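Local coordinates for protein scyllo-inosose 3-dehydrogenase (Thermotoga maritima, PDB 3IP1) that catalyses the NAD(+)-dependent oxidation of scyllo-inosose to 3-dehydro-scyllo-inosose, probably as a step in myo-inositol degradation, at residues R4-H9 against E375-I380; S70-A75 against R382-K387; K28-W31 against V36-Y39; N149-E152 against N156-G159. All coordinates share one frame; numbering follows the deposited sequence. Where two conformers were deposited one is given.

How the contacts relate
Contacts 1 and 3 are buried, contact 2 is partly buried and contact 4 lies at the surface. Contacts 1 and 3 both reach the antiparallel sheet built on strand 3-12, and contact 3 adds its neighbour, strand 37-38. Contacts 1 and 2 share the C-terminal helix 376-382 and its exit, and they touch where L8 and I380 pack on helix 69-75. Chemistry follows place: contact 1 is purely apolar, contact 2 mixes methyl packing with a water bridge, contact 3 packs an indole, a threonine and a valine against each other and backbone, and contact 4 is a cluster of hydrogen bonds. A salt bridge, R7 to D158, joins contacts 1 and 4; L29 packing on N156 joins 3 and 4.

Contact 1. Residues R4-H9 against E375-I380; sequences RAVRLH and EIPEYI
V6 of strand 3-12 packs on I376 and P377 of helix 376-382, joining the N-terminal antiparallel sheet of this zinc-containing alcohol dehydrogenase to a helix near the C-terminal end of the chain. The meeting is apolar throughout, and no hydrogen bond crosses between R4-H9 and E375-I380. V6 points its side chain at the helix and presents both methyls. CG1 lies 3.8 Å from CG2 of I376, while CG2 sits 4.0 Å from I376 CB, so the fork of V6 closes on the CG2 methyl of I376. The two side chains cross at about a right angle. With CG1 of I376 turned beside its own backbone N (chi1 -71°), CG2 is the branch left facing the strand; the end of the side chain leads away from it, and I376 also touches V371 of strand 369-371.

Backbone bonds order each side separately. I380 N donates to I376 O at 2.9 Å, fixing the turn that carries I376 and P377. On the strand, V6 is bonded through its backbone to L95 and F161, while A5 and R7 bond to E45 and R43 of strand 40-47.

Charged groups lie around this apolar centre. R4 pairs with E374, next to E375 in the chain, giving the two chain regions a salt bridge; R7 pairs with D158. L8 and I380 both pack on A75 of helix 69-75, so that helix touches both partners of the contact. At the edge of the V6 footprint, its CG1 also meets the proline ring, 4.3 Å from P377 CG.

Contact 2. Residues S70-A75 against R382-K387; sequences SDVHMA and RLQTDK
V72 carries the contact, its two methyls aimed at the chain that continues from helix 376-382. CG2 presses on L383, 3.6 Å from CB and 3.8 Å from CD1, the two side chains crossing at about a right angle. The other methyl, CG1, lies 4.0 Å from Q384 N and also touches Q384 CG. Cutting V72 back to alanine would remove both methyls, and is likely to open a gap against L383 and beside Q384 CG.

Beside this apolar patch a water links the segments: it donates to V72 O at 2.7 Å and accepts from Q384 NE2 at 2.8 Å. The extended glutamine chain (chi2 176°) brings NE2 of Q384 to the water and to 3.6 Å from A75 O. Helix 69-75, which follows the zinc ligand C68 in the GroES-like catalytic domain, also bears S70 and H73, assigned by similarity to a charge relay.

Further out, D71 OD2 takes a hydrogen bond from C68 N, tying the helix to that ligand. R382 O accepts from both T385 N and D386 N, 3.0 Å each, and so shapes the turn that carries L383 and Q384. K387 O receives a hydrogen bond from R250, a probable NAD(+)-binding residue by similarity.

Contact 3. Residues K28-W31 against V36-Y39; sequences KLTW and VWRY
K28-W31 and V36-Y39 run past each other without a backbone hydrogen bond between them, closest at T30 and V36, whose CA atoms stand 7.4 Å apart, and K28 and L29 form a classic beta bulge opposite I25. T30 and V36 reach toward each other tip to tip, T30 CG2 lying 3.7 Å from V36 CB. The chi1 of T30 (-176°) sets CG2 between the backbone N and the carbonyl carbon, facing V36 and W37; OG1 accepts from L32 N. T30 CG2 comes obliquely to W37, 3.4 Å from NE1, as the two side chains slide past each other. Farther along the ring, K28 O meets its edge near the plane, 3.4 Å from CZ2. W37 NE1 donates to T89 O, which fixes the turn of the indole. A leucine in place of W37 would probably leave T89 O without this donor and open a gap beside K28 and T30.

V36 CG1 lies over one indole face near the rim, 4.1 Å above the plane. Strand 37-38 pairs antiparallel with strand 3-12, where W12 meets W37 edge-to-face and A10 touches it, and the loop ring of F91 adds to this aromatic cluster.

Contact 4. Residues N149-E152 against N156-G159; sequences NLNE and NVDG
N156, with three hydrogen bonds to strand 151-152, and V157 N, with a fourth, form the tight part of the contact. N156 OD1 accepts from E152 N at 2.8 Å, while ND2 donates to N151 OD1 at 2.9 Å, on a lone pair in the carbonyl plane. The two asparagine amides are nearly coplanar, their planes 19° apart, although the side chains cross at about a right angle. N156 CG sits between its backbone N and carbonyl carbon (chi1 73°), which brings the amide alongside N151 and E152. The backbone completes the hold: E152 O accepts from N156 N at 3.0 Å, in the carbonyl plane, and from V157 N at 3.2 Å, with this second donor lifted above the plane.

Packing is looser around this knot. V157 CG2 rests on N151 CB at 3.7 Å, and the side chain of E152 leads away from N156, its OE1 near the like-charged E129 OE2. N149, at the outer end, reaches N116 of the second subunit by a hydrogen bond.

Strand 151-152 pairs antiparallel with strand 130-131; L131 touches the side chains of N151 and V157 and bonds to N151 through the backbone. The four-cysteine site C133, C136, C139 and C147 lies nearby, with cadmium in this crystal and zinc in the enzyme. Beyond V157 the chain passes D158, which accepts from T94 N, on its way to strand 164-168.

Contact 1. Residues R4-H9 against E375-I380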
loop_
_atom_site.group_PDB
_atom_site.type_symbol
_atom_site.label_atom_id
_atom_site.label_comp_id
_atom_site.label_asym_id
_atom_site.label_seq_id
_atom_site.Cartn_x
_atom_site.Cartn_y
_atom_site.Cartn_z
ATOM N N ARG A 4 35.516 -2.960 33.079
ATOM C CA ARG A 4 35.185 -4.375 32.982
ATOM C C ARG A 4 33.950 -4.565 32.104
ATOM O O ARG A 4 33.119 -3.659 31.975
ATOM C CB ARG A 4 34.966 -4.979 34.378
ATOM C CG ARG A 4 36.246 -5.040 35.253
ATOM C CD ARG A 4 36.038 -5.757 36.592
ATOM N NE ARG A 4 34.702 -5.550 37.163
ATOM C CZ ARG A 4 34.249 -4.404 37.690
ATOM N NH1 ARG A 4 35.014 -3.317 37.724
ATOM N NH2 ARG A 4 33.012 -4.341 38.176
ATOM N N ALA A 5 33.853 -5.749 31.502
ATOM C CA ALA A 5 32.777 -6.108 30.578
ATOM C C ALA A 5 32.616 -7.621 30.547
ATOM O O ALA A 5 33.571 -8.353 30.810
ATOM C CB ALA A 5 33.068 -5.580 29.167
ATOM N N VAL A 6 31.413 -8.069 30.186
ATOM C CA VAL A 6 31.079 -9.486 30.037
ATOM C C VAL A 6 31.432 -9.936 28.608
ATOM O O VAL A 6 30.779 -9.515 27.628
ATOM C CB VAL A 6 29.593 -9.701 30.343
ATOM C CG1 VAL A 6 29.181 -11.124 30.100
ATOM C CG2 VAL A 6 29.266 -9.257 31.797
ATOM N N ARG A 7 32.466 -10.780 28.489
ATOM C CA ARG A 7 32.965 -11.220 27.185
ATOM C C ARG A 7 32.843 -12.730 26.972
ATOM O O ARG A 7 32.991 -13.520 27.916
ATOM C CB ARG A 7 34.407 -10.762 26.957
ATOM C CG ARG A 7 34.621 -9.256 27.161
ATOM C CD ARG A 7 35.878 -8.768 26.436
ATOM N NE ARG A 7 35.597 -8.373 25.061
ATOM C CZ ARG A 7 36.437 -8.527 24.044
ATOM N NH1 ARG A 7 36.087 -8.126 22.836
ATOM N NH2 ARG A 7 37.618 -9.093 24.228
ATOM N N LEU A 8 32.555 -13.118 25.733
ATOM C CA LEU A 8 32.481 -14.529 25.353
ATOM C C LEU A 8 33.716 -14.929 24.549
ATOM O O LEU A 8 34.030 -14.321 23.538
ATOM C CB LEU A 8 31.202 -14.838 24.551
ATOM C CG LEU A 8 30.827 -16.310 24.259
ATOM C CD1 LEU A 8 29.313 -16.497 24.150
ATOM C CD2 LEU A 8 31.514 -16.891 23.008
ATOM N N HIS A 9 34.398 -15.972 25.009
ATOM C CA HIS A 9 35.508 -16.558 24.273
ATOM C C HIS A 9 35.095 -17.939 23.800
ATOM O O HIS A 9 34.361 -18.636 24.490
ATOM C CB HIS A 9 36.750 -16.655 25.179
ATOM C CG HIS A 9 37.308 -15.318 25.559
ATOM N ND1 HIS A 9 38.411 -14.768 24.937
ATOM C CD2 HIS A 9 36.887 -14.402 26.465
ATOM C CE1 HIS A 9 38.648 -13.572 25.446
ATOM N NE2 HIS A 9 37.736 -13.325 26.372
ATOM N N GLU A 375 26.894 -10.790 37.954
ATOM C CA GLU A 375 25.993 -11.933 37.986
ATOM C C GLU A 375 25.558 -12.410 36.600
ATOM O O GLU A 375 24.920 -13.465 36.486
ATOM C CB GLU A 375 24.764 -11.595 38.807
ATOM C CG GLU A 375 25.057 -11.285 40.267
ATOM C CD GLU A 375 23.807 -10.817 40.990
ATOM O OE1 GLU A 375 22.981 -11.668 41.401
ATOM O OE2 GLU A 375 23.638 -9.591 41.127
ATOM N N ILE A 376 25.891 -11.631 35.561
ATOM C CA ILE A 376 25.455 -11.920 34.182
ATOM C C ILE A 376 25.916 -13.285 33.672
ATOM O O ILE A 376 25.094 -14.050 33.163
ATOM C CB ILE A 376 25.842 -10.795 33.167
ATOM C CG1 ILE A 376 25.000 -9.531 33.392
ATOM C CG2 ILE A 376 25.714 -11.272 31.716
ATOM C CD1 ILE A 376 23.464 -9.725 33.296
ATOM N N PRO A 377 27.228 -13.599 33.785
ATOM C CA PRO A 377 27.608 -14.922 33.262
ATOM C C PRO A 377 26.794 -16.052 33.914
ATOM O O PRO A 377 26.345 -16.968 33.231
ATOM C CB PRO A 377 29.106 -15.017 33.606
ATOM C CG PRO A 377 29.566 -13.583 33.624
ATOM C CD PRO A 377 28.407 -12.811 34.198
ATOM N N GLU A 378 26.567 -15.945 35.218
ATOM C CA GLU A 378 25.791 -16.937 35.962
ATOM C C GLU A 378 24.371 -17.074 35.396
ATOM O O GLU A 378 23.860 -18.190 35.230
ATOM C CB GLU A 378 25.749 -16.559 37.454
ATOM C CG GLU A 378 24.873 -17.464 38.322
ATOM C CD GLU A 378 24.459 -16.826 39.666
ATOM O OE1 GLU A 378 25.222 -16.021 40.247
ATOM O OE2 GLU A 378 23.349 -17.139 40.143
ATOM N N TYR A 379 23.738 -15.939 35.101
ATOM C CA TYR A 379 22.355 -15.956 34.623
ATOM C C TYR A 379 22.197 -16.430 33.179
ATOM O O TYR A 379 21.205 -17.052 32.830
ATOM C CB TYR A 379 21.673 -14.603 34.872
ATOM C CG TYR A 379 21.188 -14.508 36.293
ATOM C CD1 TYR A 379 19.941 -15.036 36.655
ATOM C CD2 TYR A 379 21.990 -13.959 37.288
ATOM C CE1 TYR A 379 19.499 -14.997 37.978
ATOM C CE2 TYR A 379 21.553 -13.911 38.628
ATOM C CZ TYR A 379 20.316 -14.440 38.958
ATOM O OH TYR A 379 19.867 -14.394 40.259
ATOM N N ILE A 380 23.177 -16.116 32.346
ATOM C CA ILE A 380 23.229 -16.625 30.982
ATOM C C ILE A 380 23.235 -18.162 31.005
ATOM O O ILE A 380 22.589 -18.804 30.177
ATOM C CB ILE A 380 24.477 -16.058 30.241
ATOM C CG1 ILE A 380 24.248 -14.591 29.883
ATOM C CG2 ILE A 380 24.833 -16.871 28.993
ATOM C CD1 ILE A 380 25.422 -13.939 29.130
#

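Contact 2. Residues S70-A75 against R382-K387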
loop_
_atom_site.group_PDB
_atom_site.type_symbol
_atom_site.label_atom_id
_atom_site.label_comp_id
_atom_site.label_asym_id
_atom_site.label_seq_id
_atom_site.Cartn_x
_atom_site.Cartn_y
_atom_site.Cartn_z
ATOM N N SER A 70 19.319 -15.146 22.300
ATOM C CA SER A 70 20.526 -15.316 21.480
ATOM C C SER A 70 21.795 -15.314 22.333
ATOM O O SER A 70 22.759 -16.004 22.019
ATOM C CB SER A 70 20.625 -14.220 20.406
ATOM O OG SER A 70 19.711 -14.441 19.346
ATOM N N ASP A 71 21.804 -14.520 23.406
ATOM C CA ASP A 71 22.957 -14.539 24.344
ATOM C C ASP A 71 23.094 -15.897 25.009
ATOM O O ASP A 71 24.196 -16.475 25.046
ATOM C CB ASP A 71 22.835 -13.446 25.407
ATOM C CG ASP A 71 22.927 -12.057 24.812
ATOM O OD1 ASP A 71 23.890 -11.808 24.037
ATOM O OD2 ASP A 71 22.048 -11.227 25.121
ATOM N N VAL A 72 21.961 -16.414 25.499
ATOM C CA VAL A 72 21.881 -17.760 26.065
ATOM C C VAL A 72 22.411 -18.793 25.069
ATOM O O VAL A 72 23.240 -19.647 25.415
ATOM C CB VAL A 72 20.424 -18.079 26.500
ATOM C CG1 VAL A 72 20.284 -19.503 27.044
ATOM C CG2 VAL A 72 19.964 -17.047 27.524
ATOM N N HIS A 73 21.984 -18.665 23.818
ATOM C CA HIS A 73 22.326 -19.644 22.788
ATOM C C HIS A 73 23.761 -19.559 22.275
ATOM O O HIS A 73 24.314 -20.573 21.813
ATOM C CB HIS A 73 21.302 -19.610 21.646
ATOM C CG HIS A 73 19.943 -20.080 22.068
ATOM N ND1 HIS A 73 18.795 -19.813 21.350
ATOM C CD2 HIS A 73 19.552 -20.793 23.151
ATOM C CE1 HIS A 73 17.757 -20.350 21.966
ATOM N NE2 HIS A 73 18.190 -20.948 23.064
HETATM N N MSE A 74 24.365 -18.372 22.371
HETATM C CA MSE A 74 25.791 -18.238 22.084
HETATM C C MSE A 74 26.683 -18.947 23.106
HETATM O O MSE A 74 27.760 -19.419 22.749
HETATM C CB MSE A 74 26.197 -16.771 21.900
HETATM C CG MSE A 74 25.956 -16.221 20.485
HETATM SE SE MSE A 74 26.563 -14.362 20.322
HETATM C CE MSE A 74 25.122 -13.513 21.334
ATOM N N ALA A 75 26.230 -19.040 24.369
ATOM C CA ALA A 75 27.030 -19.634 25.437
ATOM C C ALA A 75 26.590 -21.060 25.788
ATOM O O ALA A 75 27.140 -21.669 26.707
ATOM C CB ALA A 75 26.967 -18.769 26.661
ATOM N N ARG A 382 22.142 -20.022 33.794
ATOM C CA ARG A 382 20.906 -20.421 34.458
ATOM C C ARG A 382 19.728 -20.437 33.483
ATOM O O ARG A 382 18.873 -21.323 33.543
ATOM C CB ARG A 382 20.652 -19.451 35.593
ATOM C CG ARG A 382 19.747 -19.937 36.690
ATOM C CD ARG A 382 20.273 -19.315 37.961
ATOM N NE ARG A 382 19.215 -18.819 38.840
ATOM C CZ ARG A 382 19.438 -18.082 39.928
ATOM N NH1 ARG A 382 18.414 -17.679 40.677
ATOM N NH2 ARG A 382 20.687 -17.752 40.274
ATOM N N LEU A 383 19.715 -19.480 32.554
ATOM C CA LEU A 383 18.621 -19.359 31.579
ATOM C C LEU A 383 18.536 -20.532 30.609
ATOM O O LEU A 383 17.537 -20.686 29.921
ATOM C CB LEU A 383 18.716 -18.037 30.800
ATOM C CG LEU A 383 18.196 -16.781 31.499
ATOM C CD1 LEU A 383 18.625 -15.533 30.735
ATOM C CD2 LEU A 383 16.678 -16.820 31.659
ATOM N N GLN A 384 19.580 -21.356 30.542
ATOM C CA GLN A 384 19.503 -22.592 29.760
ATOM C C GLN A 384 18.376 -23.493 30.276
ATOM O O GLN A 384 17.767 -24.215 29.506
ATOM C CB GLN A 384 20.839 -23.354 29.752
ATOM C CG GLN A 384 22.013 -22.593 29.124
ATOM C CD GLN A 384 23.347 -23.344 29.211
ATOM O OE1 GLN A 384 23.405 -24.495 29.628
ATOM N NE2 GLN A 384 24.419 -22.683 28.816
ATOM N N THR A 385 18.076 -23.434 31.567
ATOM C CA THR A 385 17.143 -24.406 32.158
ATOM C C THR A 385 15.986 -23.787 32.931
ATOM O O THR A 385 14.937 -24.412 33.073
ATOM C CB THR A 385 17.877 -25.425 33.084
ATOM O OG1 THR A 385 18.727 -24.720 34.003
ATOM C CG2 THR A 385 18.720 -26.420 32.257
ATOM N N ASP A 386 16.181 -22.577 33.442
ATOM C CA ASP A 386 15.166 -21.915 34.260
ATOM C C ASP A 386 14.169 -21.125 33.403
ATOM O O ASP A 386 14.418 -19.973 33.036
ATOM C CB ASP A 386 15.823 -21.030 35.333
ATOM C CG ASP A 386 14.812 -20.445 36.314
ATOM O OD1 ASP A 386 13.593 -20.642 36.128
ATOM O OD2 ASP A 386 15.236 -19.776 37.275
ATOM N N LYS A 387 13.043 -21.765 33.104
ATOM C CA LYS A 387 11.986 -21.192 32.273
ATOM C C LYS A 387 11.088 -20.199 32.999
ATOM O O LYS A 387 10.235 -19.586 32.367
ATOM C CB LYS A 387 11.086 -22.289 31.716
ATOM C CG LYS A 387 11.758 -23.316 30.835
ATOM C CD LYS A 387 10.986 -24.624 30.986
ATOM C CE LYS A 387 11.226 -25.232 32.377
ATOM N NZ LYS A 387 9.997 -25.858 32.953
HETATM O O HOH W 1 23.998 -20.088 27.985
#

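Contact 3. Residues K28-W31 against V36-Y39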
loop_
_atom_site.group_PDB
_atom_site.type_symbol
_atom_site.label_atom_id
_atom_site.label_comp_id
_atom_site.label_asym_id
_atom_site.label_seq_id
_atom_site.Cartn_x
_atom_site.Cartn_y
_atom_site.Cartn_z
ATOM N N LYS A 28 38.335 -15.795 13.286
ATOM C CA LYS A 28 37.812 -14.557 13.842
ATOM C C LYS A 28 36.306 -14.325 13.700
ATOM O O LYS A 28 35.668 -13.830 14.627
ATOM C CB LYS A 28 38.550 -13.381 13.230
ATOM C CG LYS A 28 40.018 -13.327 13.606
ATOM C CD LYS A 28 40.672 -12.132 12.930
ATOM C CE LYS A 28 42.168 -12.083 13.188
ATOM N NZ LYS A 28 42.822 -11.316 12.081
ATOM N N LEU A 29 35.752 -14.660 12.538
ATOM C CA LEU A 29 34.392 -14.256 12.191
ATOM C C LEU A 29 33.723 -15.258 11.265
ATOM O O LEU A 29 34.287 -15.647 10.250
ATOM C CB LEU A 29 34.401 -12.869 11.514
ATOM C CG LEU A 29 33.049 -12.275 11.053
ATOM C CD1 LEU A 29 32.290 -11.680 12.207
ATOM C CD2 LEU A 29 33.242 -11.218 9.960
ATOM N N THR A 30 32.497 -15.637 11.603
ATOM C CA THR A 30 31.699 -16.448 10.693
ATOM C C THR A 30 30.241 -16.015 10.660
ATOM O O THR A 30 29.717 -15.512 11.664
ATOM C CB THR A 30 31.790 -17.977 11.010
ATOM O OG1 THR A 30 31.052 -18.707 10.024
ATOM C CG2 THR A 30 31.226 -18.301 12.370
ATOM N N TRP A 31 29.592 -16.244 9.509
ATOM C CA TRP A 31 28.145 -16.086 9.394
ATOM C C TRP A 31 27.385 -17.315 9.902
ATOM O O TRP A 31 26.172 -17.245 10.108
ATOM C CB TRP A 31 27.747 -15.713 7.957
ATOM C CG TRP A 31 27.838 -14.213 7.761
ATOM C CD1 TRP A 31 28.968 -13.472 7.498
ATOM C CD2 TRP A 31 26.761 -13.280 7.864
ATOM N NE1 TRP A 31 28.648 -12.126 7.423
ATOM C CE2 TRP A 31 27.303 -11.982 7.651
ATOM C CE3 TRP A 31 25.379 -13.408 8.128
ATOM C CZ2 TRP A 31 26.508 -10.822 7.676
ATOM C CZ3 TRP A 31 24.586 -12.244 8.152
ATOM C CH2 TRP A 31 25.159 -10.975 7.927
ATOM N N VAL A 36 30.965 -23.508 13.705
ATOM C CA VAL A 36 32.349 -23.062 13.843
ATOM C C VAL A 36 32.845 -22.958 15.288
ATOM O O VAL A 36 33.867 -23.543 15.648
ATOM C CB VAL A 36 32.532 -21.707 13.142
ATOM C CG1 VAL A 36 33.914 -21.102 13.455
ATOM C CG2 VAL A 36 32.357 -21.871 11.637
ATOM N N TRP A 37 32.120 -22.202 16.106
ATOM C CA TRP A 37 32.548 -21.902 17.458
ATOM C C TRP A 37 32.217 -23.017 18.440
ATOM O O TRP A 37 31.089 -23.521 18.497
ATOM C CB TRP A 37 31.964 -20.562 17.933
ATOM C CG TRP A 37 32.324 -19.383 17.072
ATOM C CD1 TRP A 37 31.478 -18.695 16.253
ATOM C CD2 TRP A 37 33.619 -18.754 16.929
ATOM N NE1 TRP A 37 32.149 -17.677 15.626
ATOM C CE2 TRP A 37 33.462 -17.689 16.017
ATOM C CE3 TRP A 37 34.890 -18.988 17.486
ATOM C CZ2 TRP A 37 34.530 -16.846 15.644
ATOM C CZ3 TRP A 37 35.948 -18.149 17.125
ATOM C CH2 TRP A 37 35.755 -17.085 16.214
ATOM N N ARG A 38 33.218 -23.378 19.232
ATOM C CA ARG A 38 33.124 -24.511 20.153
ATOM C C ARG A 38 33.624 -24.125 21.557
ATOM O O ARG A 38 34.531 -23.298 21.685
ATOM C CB ARG A 38 33.983 -25.632 19.585
ATOM C CG ARG A 38 33.573 -27.011 19.987
ATOM C CD ARG A 38 34.351 -28.007 19.161
ATOM N NE ARG A 38 33.905 -29.360 19.406
ATOM C CZ ARG A 38 34.555 -30.438 18.984
ATOM N NH1 ARG A 38 35.694 -30.311 18.309
ATOM N NH2 ARG A 38 34.066 -31.636 19.249
ATOM N N TYR A 39 33.044 -24.739 22.586
ATOM C CA TYR A 39 33.424 -24.545 24.002
ATOM C C TYR A 39 33.375 -23.081 24.441
ATOM O O TYR A 39 34.355 -22.552 24.937
ATOM C CB TYR A 39 34.811 -25.147 24.310
ATOM C CG TYR A 39 35.033 -26.524 23.685
ATOM C CD1 TYR A 39 34.288 -27.632 24.097
ATOM C CD2 TYR A 39 35.977 -26.705 22.675
ATOM C CE1 TYR A 39 34.482 -28.895 23.512
ATOM C CE2 TYR A 39 36.189 -27.958 22.102
ATOM C CZ TYR A 39 35.428 -29.040 22.524
ATOM O OH TYR A 39 35.637 -30.256 21.952
#

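Contact 4. Residues N149-E152 against N156-G159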
loop_
_atom_site.group_PDB
_atom_site.type_symbol
_atom_site.label_atom_id
_atom_site.label_comp_id
_atom_site.label_asym_id
_atom_site.label_seq_id
_atom_site.Cartn_x
_atom_site.Cartn_y
_atom_site.Cartn_z
ATOM N N ASN A 149 26.465 -5.009 4.236
ATOM C CA ASN A 149 27.725 -4.903 4.959
ATOM C C ASN A 149 27.466 -4.779 6.454
ATOM O O ASN A 149 28.037 -3.932 7.119
ATOM C CB ASN A 149 28.519 -3.713 4.417
ATOM C CG ASN A 149 28.789 -3.845 2.943
ATOM O OD1 ASN A 149 29.285 -4.889 2.488
ATOM N ND2 ASN A 149 28.412 -2.825 2.166
ATOM N N LEU A 150 26.591 -5.641 6.959
ATOM C CA LEU A 150 26.094 -5.592 8.318
ATOM C C LEU A 150 27.127 -6.048 9.368
ATOM O O LEU A 150 27.833 -7.031 9.153
ATOM C CB LEU A 150 24.852 -6.488 8.396
ATOM C CG LEU A 150 24.028 -6.659 9.685
ATOM C CD1 LEU A 150 23.165 -5.416 10.070
ATOM C CD2 LEU A 150 23.119 -7.896 9.528
ATOM N N ASN A 151 27.201 -5.328 10.492
ATOM C CA ASN A 151 27.807 -5.833 11.726
ATOM C C ASN A 151 26.732 -5.873 12.797
ATOM O O ASN A 151 25.641 -5.316 12.613
ATOM C CB ASN A 151 28.961 -4.931 12.177
ATOM C CG ASN A 151 30.151 -5.030 11.259
ATOM O OD1 ASN A 151 30.905 -5.988 11.337
ATOM N ND2 ASN A 151 30.310 -4.057 10.358
ATOM N N GLU A 152 27.030 -6.516 13.922
ATOM C CA GLU A 152 26.030 -6.709 14.950
ATOM C C GLU A 152 26.592 -6.520 16.344
ATOM O O GLU A 152 27.536 -7.210 16.770
ATOM C CB GLU A 152 25.339 -8.073 14.808
ATOM C CG GLU A 152 24.186 -8.045 13.810
ATOM C CD GLU A 152 23.467 -9.353 13.687
ATOM O OE1 GLU A 152 22.437 -9.547 14.367
ATOM O OE2 GLU A 152 23.939 -10.207 12.908
ATOM N N ASN A 156 29.540 -9.488 16.918
ATOM C CA ASN A 156 30.904 -9.322 16.443
ATOM C C ASN A 156 31.453 -7.910 16.682
ATOM O O ASN A 156 32.568 -7.615 16.300
ATOM C CB ASN A 156 31.003 -9.719 14.973
ATOM C CG ASN A 156 30.364 -8.698 14.038
ATOM O OD1 ASN A 156 29.212 -8.287 14.227
ATOM N ND2 ASN A 156 31.106 -8.294 13.019
ATOM N N VAL A 157 30.662 -7.028 17.279
ATOM C CA VAL A 157 31.160 -5.699 17.699
ATOM C C VAL A 157 30.870 -5.600 19.196
ATOM O O VAL A 157 29.768 -5.943 19.628
ATOM C CB VAL A 157 30.480 -4.527 16.906
ATOM C CG1 VAL A 157 30.963 -3.128 17.387
ATOM C CG2 VAL A 157 30.734 -4.657 15.412
ATOM N N ASP A 158 31.847 -5.152 19.986
ATOM C CA ASP A 158 31.673 -5.083 21.456
ATOM C C ASP A 158 30.383 -4.388 21.867
ATOM O O ASP A 158 30.098 -3.258 21.423
ATOM C CB ASP A 158 32.886 -4.420 22.140
ATOM C CG ASP A 158 34.136 -5.306 22.112
ATOM O OD1 ASP A 158 33.998 -6.558 22.072
ATOM O OD2 ASP A 158 35.260 -4.748 22.107
ATOM N N GLY A 159 29.635 -5.071 22.734
ATOM C CA GLY A 159 28.299 -4.692 23.133
ATOM C C GLY A 159 28.194 -4.088 24.520
ATOM O O GLY A 159 29.164 -3.518 25.041
#